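Local coordinates for protein DJ-1 homolog D (Arabidopsis thaliana, PDB 4OGG), which belongs to the DJ-1/PfpI family of alpha/beta proteins and carries two copies of the family's domain in a single chain, at residues V18-Q23 with E210-F215; D349-C354 with G363-G368. All coordinates share one frame; numbering follows the deposited sequence.

Contact 1 lies almost at the centre of the chain and is buried throughout. It pairs helix 15-27 of the first family region with helix 208-221 of the second, so it joins the two copies. Contact 2 is about 14 Å away, centre to centre, lies only partly buried toward the periphery, and stays within the second copy, where the loops before strand 355-357 and after strand 360-362 meet. The chemistry follows the setting: valine methyls and an amide oxygen pack in contact 1, whereas contact 2 combines an isoleucine anchor with close backbone approaches and a bridging water. The two meet at W366, whose carbonyl oxygen probably accepts a hydrogen bond from Q23 NE2.

Contact 1: residues V18-Q23 with E210-F215; sequences VMVPFQ and EVKVPF
Q23 meets V213 at both ends of its side chain, through CB and OE1. Its CB lies 3.9 Å from V213 CG1; CG, beside the backbone N (chi1 -56°), then begins an extended stem that leads to the amide, the two side chains crossing at about a right angle. At the tip, OE1 rests against both branches of V213, 3.4 Å from CG1 and 3.5 Å from CG2. This oxygen is not left to apolar company alone, because it also hydrogen-bonds H369 ND1, while NE2 bonds to W366 O. The two bonds hold the amide from both its ends.

V20 and V213 slide past each other in opposite directions, their CG2 methyls 4.2 Å apart. M19 adds its CG at 4.2 Å from V213 CG2 before its thioether turns away, so V213 is the residue shared by three neighbours. K212 borders V20 with the aliphatic base of a chain whose NZ forms a salt bridge with E174.

The short axes approach to 9.2 Å at 45°. V20 and V213 each precede a proline that kinks its helix, and they occupy matching positions in the two VxVPF sequences, an arrangement consistent with a pseudo-twofold interface between the two copies of the DJ-1/PfpI domain.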
loop_
_atom_site.group_PDB
_atom_site.type_symbol
_atom_site.label_atom_id
_atom_site.label_comp_id
_atom_site.label_asym_id
_atom_site.label_seq_id
_atom_site.Cartn_x
_atom_site.Cartn_y
_atom_site.Cartn_z
ATOM N N VAL C 18 -22.059 0.454 -1.061
ATOM C CA VAL C 18 -22.661 0.530 -2.385
ATOM C C VAL C 18 -22.940 -0.888 -2.882
ATOM O O VAL C 18 -24.035 -1.186 -3.370
ATOM C CB VAL C 18 -21.760 1.274 -3.419
ATOM C CG1 VAL C 18 -20.375 0.645 -3.483
ATOM C CG2 VAL C 18 -22.428 1.231 -4.806
ATOM N N MET C 19 -21.967 -1.780 -2.724
ATOM C CA MET C 19 -22.128 -3.139 -3.221
ATOM C C MET C 19 -23.152 -4.014 -2.511
ATOM O O MET C 19 -23.876 -4.756 -3.168
ATOM C CB MET C 19 -20.776 -3.861 -3.254
ATOM C CG MET C 19 -20.790 -5.126 -4.101
ATOM S SD MET C 19 -21.350 -4.825 -5.805
ATOM C CE MET C 19 -19.781 -4.543 -6.648
ATOM N N VAL C 20 -23.223 -3.948 -1.186
ATOM C CA VAL C 20 -24.185 -4.786 -0.477
ATOM C C VAL C 20 -25.622 -4.457 -0.897
ATOM O O VAL C 20 -26.365 -5.346 -1.303
ATOM C CB VAL C 20 -24.023 -4.669 1.060
ATOM C CG1 VAL C 20 -25.091 -5.504 1.762
ATOM C CG2 VAL C 20 -22.642 -5.175 1.469
ATOM N N PRO C 21 -26.034 -3.181 -0.818
ATOM C CA PRO C 21 -27.411 -2.900 -1.233
ATOM C C PRO C 21 -27.622 -3.137 -2.727
ATOM O O PRO C 21 -28.692 -3.579 -3.148
ATOM C CB PRO C 21 -27.608 -1.438 -0.825
ATOM C CG PRO C 21 -26.230 -0.870 -0.900
ATOM C CD PRO C 21 -25.385 -1.966 -0.292
ATOM N N PHE C 22 -26.593 -2.866 -3.526
ATOM C CA PHE C 22 -26.679 -3.064 -4.976
ATOM C C PHE C 22 -27.004 -4.513 -5.324
ATOM O O PHE C 22 -27.894 -4.785 -6.132
ATOM C CB PHE C 22 -25.357 -2.671 -5.654
ATOM C CG PHE C 22 -25.352 -2.868 -7.152
ATOM C CD1 PHE C 22 -26.258 -2.184 -7.963
ATOM C CD2 PHE C 22 -24.438 -3.733 -7.750
ATOM C CE1 PHE C 22 -26.255 -2.358 -9.348
ATOM C CE2 PHE C 22 -24.426 -3.915 -9.138
ATOM C CZ PHE C 22 -25.337 -3.225 -9.935
ATOM N N GLN C 23 -26.285 -5.448 -4.715
ATOM C CA GLN C 23 -26.510 -6.857 -5.011
ATOM C C GLN C 23 -27.633 -7.496 -4.202
ATOM O O GLN C 23 -28.349 -8.360 -4.708
ATOM C CB GLN C 23 -25.205 -7.633 -4.830
ATOM C CG GLN C 23 -24.078 -7.064 -5.675
ATOM C CD GLN C 23 -22.852 -7.939 -5.681
ATOM O OE1 GLN C 23 -22.259 -8.204 -4.633
ATOM N NE2 GLN C 23 -22.458 -8.397 -6.864
ATOM N N GLU C 210 -17.427 -11.389 -1.342
ATOM C CA GLU C 210 -17.999 -12.726 -1.260
ATOM C C GLU C 210 -18.403 -13.222 0.112
ATOM O O GLU C 210 -19.208 -14.149 0.223
ATOM C CB GLU C 210 -17.065 -13.701 -1.968
ATOM C CG GLU C 210 -16.855 -13.252 -3.405
ATOM C CD GLU C 210 -15.830 -14.059 -4.156
ATOM O OE1 GLU C 210 -15.430 -13.604 -5.248
ATOM O OE2 GLU C 210 -15.431 -15.135 -3.664
ATOM N N VAL C 211 -17.857 -12.621 1.159
ATOM C CA VAL C 211 -18.273 -13.009 2.496
ATOM C C VAL C 211 -19.343 -12.019 2.966
ATOM O O VAL C 211 -20.428 -12.417 3.379
ATOM C CB VAL C 211 -17.098 -13.014 3.515
ATOM C CG1 VAL C 211 -16.395 -11.664 3.536
ATOM C CG2 VAL C 211 -17.630 -13.356 4.912
ATOM N N LYS C 212 -19.051 -10.726 2.850
ATOM C CA LYS C 212 -19.968 -9.698 3.327
ATOM C C LYS C 212 -21.313 -9.601 2.621
ATOM O O LYS C 212 -22.348 -9.496 3.279
ATOM C CB LYS C 212 -19.294 -8.323 3.286
ATOM C CG LYS C 212 -19.907 -7.312 4.260
ATOM C CD LYS C 212 -19.506 -7.628 5.703
ATOM C CE LYS C 212 -19.896 -6.505 6.660
ATOM N NZ LYS C 212 -19.427 -6.757 8.057
ATOM N N VAL C 213 -21.309 -9.624 1.295
ATOM C CA VAL C 213 -22.563 -9.495 0.564
ATOM C C VAL C 213 -23.563 -10.615 0.843
ATOM O O VAL C 213 -24.699 -10.345 1.238
ATOM C CB VAL C 213 -22.317 -9.361 -0.956
ATOM C CG1 VAL C 213 -23.647 -9.246 -1.695
ATOM C CG2 VAL C 213 -21.475 -8.116 -1.226
ATOM N N PRO C 214 -23.167 -11.884 0.647
ATOM C CA PRO C 214 -24.146 -12.942 0.926
ATOM C C PRO C 214 -24.530 -12.966 2.407
ATOM O O PRO C 214 -25.696 -13.162 2.757
ATOM C CB PRO C 214 -23.413 -14.217 0.502
ATOM C CG PRO C 214 -22.468 -13.727 -0.574
ATOM C CD PRO C 214 -21.950 -12.444 0.032
ATOM N N PHE C 215 -23.542 -12.751 3.269
ATOM C CA PHE C 215 -23.763 -12.767 4.712
ATOM C C PHE C 215 -24.815 -11.745 5.129
ATOM O O PHE C 215 -25.795 -12.086 5.792
ATOM C CB PHE C 215 -22.440 -12.503 5.443
ATOM C CG PHE C 215 -22.510 -12.702 6.933
ATOM C CD1 PHE C 215 -22.738 -11.626 7.785
ATOM C CD2 PHE C 215 -22.342 -13.967 7.486
ATOM C CE1 PHE C 215 -22.797 -11.804 9.168
ATOM C CE2 PHE C 215 -22.400 -14.158 8.869
ATOM C CZ PHE C 215 -22.628 -13.073 9.710
#

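Contact 2: residues D349-C354 with G363-G368; sequences DPIDRC and GAAWPG
I351 anchors the apolar part of the contact by spreading its branches over three residues of 363-368. CG1, anti to the backbone N (chi1 -168°), lies 3.9 Å from A365 CB, and CD1 beyond it comes within 3.8 Å of A364 CB. The other branch, CG2, rests against P367 CB at 4.1 Å, the isoleucine and the proline ring meeting obliquely.

A second group consists of close approaches to carbonyl oxygens. D352 sets its CB 3.2 Å from P367 O, while its carboxylate leads away from the other loop. C354 SG lies 3.3 Å from G368 O and also packs on G363 CA. G368 CA in turn sits against D352 O, with the backbones of D352 and G368 drawn tightly together.

Polar linkage across the pair is made through one water. It donates to I351 O and to R353 O, each at 2.9 Å, and accepts from A364 N at 2.8 Å. With its two protons given to the carbonyls, the water takes the A364 N-H on its oxygen.

Each loop also has hydrogen bonds of its own. P350, preceded by a cis peptide bond, begins a type I beta turn closed by R353 N on P350 O; R353 NE also bonds D349 O almost straight (168°), from above the carbonyl plane but within that of the guanidinium. On the other side, G368 N bonds A365 O, and G368 is the N-cap residue of helix 369-380, from which E371 OE2 receives C354 N.

With no direct hydrogen bond between them, the two loops meet through apolar side chains, close approaches to carbonyl oxygens and a shared water, which gives a partner to two carbonyls of one loop and an N-H of the other and so serves as their polar link.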
loop_
_atom_site.group_PDB
_atom_site.type_symbol
_atom_site.label_atom_id
_atom_site.label_comp_id
_atom_site.label_asym_id
_atom_site.label_seq_id
_atom_site.Cartn_x
_atom_site.Cartn_y
_atom_site.Cartn_z
ATOM N N ASP C 349 -20.620 -17.947 -18.038
ATOM C CA ASP C 349 -20.712 -16.842 -18.986
ATOM C C ASP C 349 -22.170 -16.471 -19.241
ATOM O O ASP C 349 -22.944 -17.282 -19.747
ATOM C CB ASP C 349 -20.037 -17.217 -20.306
ATOM C CG ASP C 349 -20.156 -16.124 -21.352
ATOM O OD1 ASP C 349 -19.755 -14.977 -21.065
ATOM O OD2 ASP C 349 -20.649 -16.413 -22.460
ATOM N N PRO C 350 -22.565 -15.236 -18.888
ATOM C CA PRO C 350 -21.728 -14.198 -18.277
ATOM C C PRO C 350 -21.182 -14.584 -16.903
ATOM O O PRO C 350 -21.672 -15.514 -16.261
ATOM C CB PRO C 350 -22.665 -12.996 -18.219
ATOM C CG PRO C 350 -24.000 -13.635 -18.017
ATOM C CD PRO C 350 -23.956 -14.769 -19.013
ATOM N N ILE C 351 -20.166 -13.854 -16.460
ATOM C CA ILE C 351 -19.517 -14.116 -15.183
ATOM C C ILE C 351 -20.437 -13.981 -13.969
ATOM O O ILE C 351 -20.135 -14.512 -12.901
ATOM C CB ILE C 351 -18.296 -13.182 -14.991
ATOM C CG1 ILE C 351 -17.459 -13.656 -13.803
ATOM C CG2 ILE C 351 -18.755 -11.749 -14.785
ATOM C CD1 ILE C 351 -16.796 -14.995 -14.036
ATOM N N ASP C 352 -21.560 -13.287 -14.132
ATOM C CA ASP C 352 -22.492 -13.092 -13.027
ATOM C C ASP C 352 -23.609 -14.134 -12.999
ATOM O O ASP C 352 -24.557 -14.022 -12.218
ATOM C CB ASP C 352 -23.091 -11.683 -13.088
ATOM C CG ASP C 352 -23.942 -11.463 -14.322
ATOM O OD1 ASP C 352 -23.515 -11.869 -15.424
ATOM O OD2 ASP C 352 -25.033 -10.871 -14.192
ATOM N N ARG C 353 -23.489 -15.151 -13.845
ATOM C CA ARG C 353 -24.482 -16.215 -13.909
ATOM C C ARG C 353 -24.200 -17.280 -12.848
ATOM O O ARG C 353 -23.044 -17.612 -12.576
ATOM C CB ARG C 353 -24.474 -16.853 -15.304
ATOM C CG ARG C 353 -25.416 -18.040 -15.460
ATOM C CD ARG C 353 -25.157 -18.791 -16.764
ATOM N NE ARG C 353 -25.567 -18.048 -17.951
ATOM C CZ ARG C 353 -26.825 -17.725 -18.230
ATOM N NH1 ARG C 353 -27.801 -18.079 -17.404
ATOM N NH2 ARG C 353 -27.110 -17.052 -19.338
ATOM N N CYS C 354 -25.260 -17.796 -12.234
ATOM C CA CYS C 354 -25.130 -18.843 -11.226
ATOM C C CYS C 354 -25.989 -20.033 -11.629
ATOM O O CYS C 354 -26.915 -19.897 -12.429
ATOM C CB CYS C 354 -25.555 -18.340 -9.846
ATOM S SG CYS C 354 -24.351 -17.233 -9.081
ATOM N N GLY C 363 -21.601 -20.196 -7.856
ATOM C CA GLY C 363 -21.334 -18.944 -8.540
ATOM C C GLY C 363 -19.878 -18.949 -8.970
ATOM O O GLY C 363 -19.094 -19.775 -8.500
ATOM N N ALA C 364 -19.506 -18.024 -9.848
ATOM C CA ALA C 364 -18.138 -17.965 -10.348
ATOM C C ALA C 364 -17.285 -16.847 -9.759
ATOM O O ALA C 364 -16.079 -17.014 -9.577
ATOM C CB ALA C 364 -18.157 -17.839 -11.864
ATOM N N ALA C 365 -17.904 -15.709 -9.472
ATOM C CA ALA C 365 -17.180 -14.556 -8.936
ATOM C C ALA C 365 -18.162 -13.592 -8.285
ATOM O O ALA C 365 -19.375 -13.764 -8.417
ATOM C CB ALA C 365 -16.426 -13.859 -10.060
ATOM N N TRP C 366 -17.659 -12.559 -7.615
ATOM C CA TRP C 366 -18.568 -11.637 -6.942
ATOM C C TRP C 366 -19.630 -10.940 -7.792
ATOM O O TRP C 366 -20.666 -10.542 -7.266
ATOM C CB TRP C 366 -17.811 -10.598 -6.088
ATOM C CG TRP C 366 -16.668 -9.863 -6.720
ATOM C CD1 TRP C 366 -15.334 -10.116 -6.539
ATOM C CD2 TRP C 366 -16.744 -8.672 -7.515
ATOM N NE1 TRP C 366 -14.578 -9.150 -7.162
ATOM C CE2 TRP C 366 -15.415 -8.253 -7.769
ATOM C CE3 TRP C 366 -17.805 -7.913 -8.033
ATOM C CZ2 TRP C 366 -15.120 -7.110 -8.519
ATOM C CZ3 TRP C 366 -17.510 -6.774 -8.778
ATOM C CH2 TRP C 366 -16.177 -6.385 -9.013
ATOM N N PRO C 367 -19.398 -10.779 -9.107
ATOM C CA PRO C 367 -20.448 -10.116 -9.888
ATOM C C PRO C 367 -21.745 -10.930 -9.892
ATOM O O PRO C 367 -22.820 -10.402 -10.176
ATOM C CB PRO C 367 -19.836 -10.025 -11.283
ATOM C CG PRO C 367 -18.370 -9.880 -10.995
ATOM C CD PRO C 367 -18.153 -10.895 -9.887
ATOM N N GLY C 368 -21.635 -12.216 -9.570
ATOM C CA GLY C 368 -22.803 -13.085 -9.567
ATOM C C GLY C 368 -23.599 -13.205 -8.276
ATOM O O GLY C 368 -24.465 -14.075 -8.167
HETATM O O HOH W 1 -21.261 -16.102 -10.798
#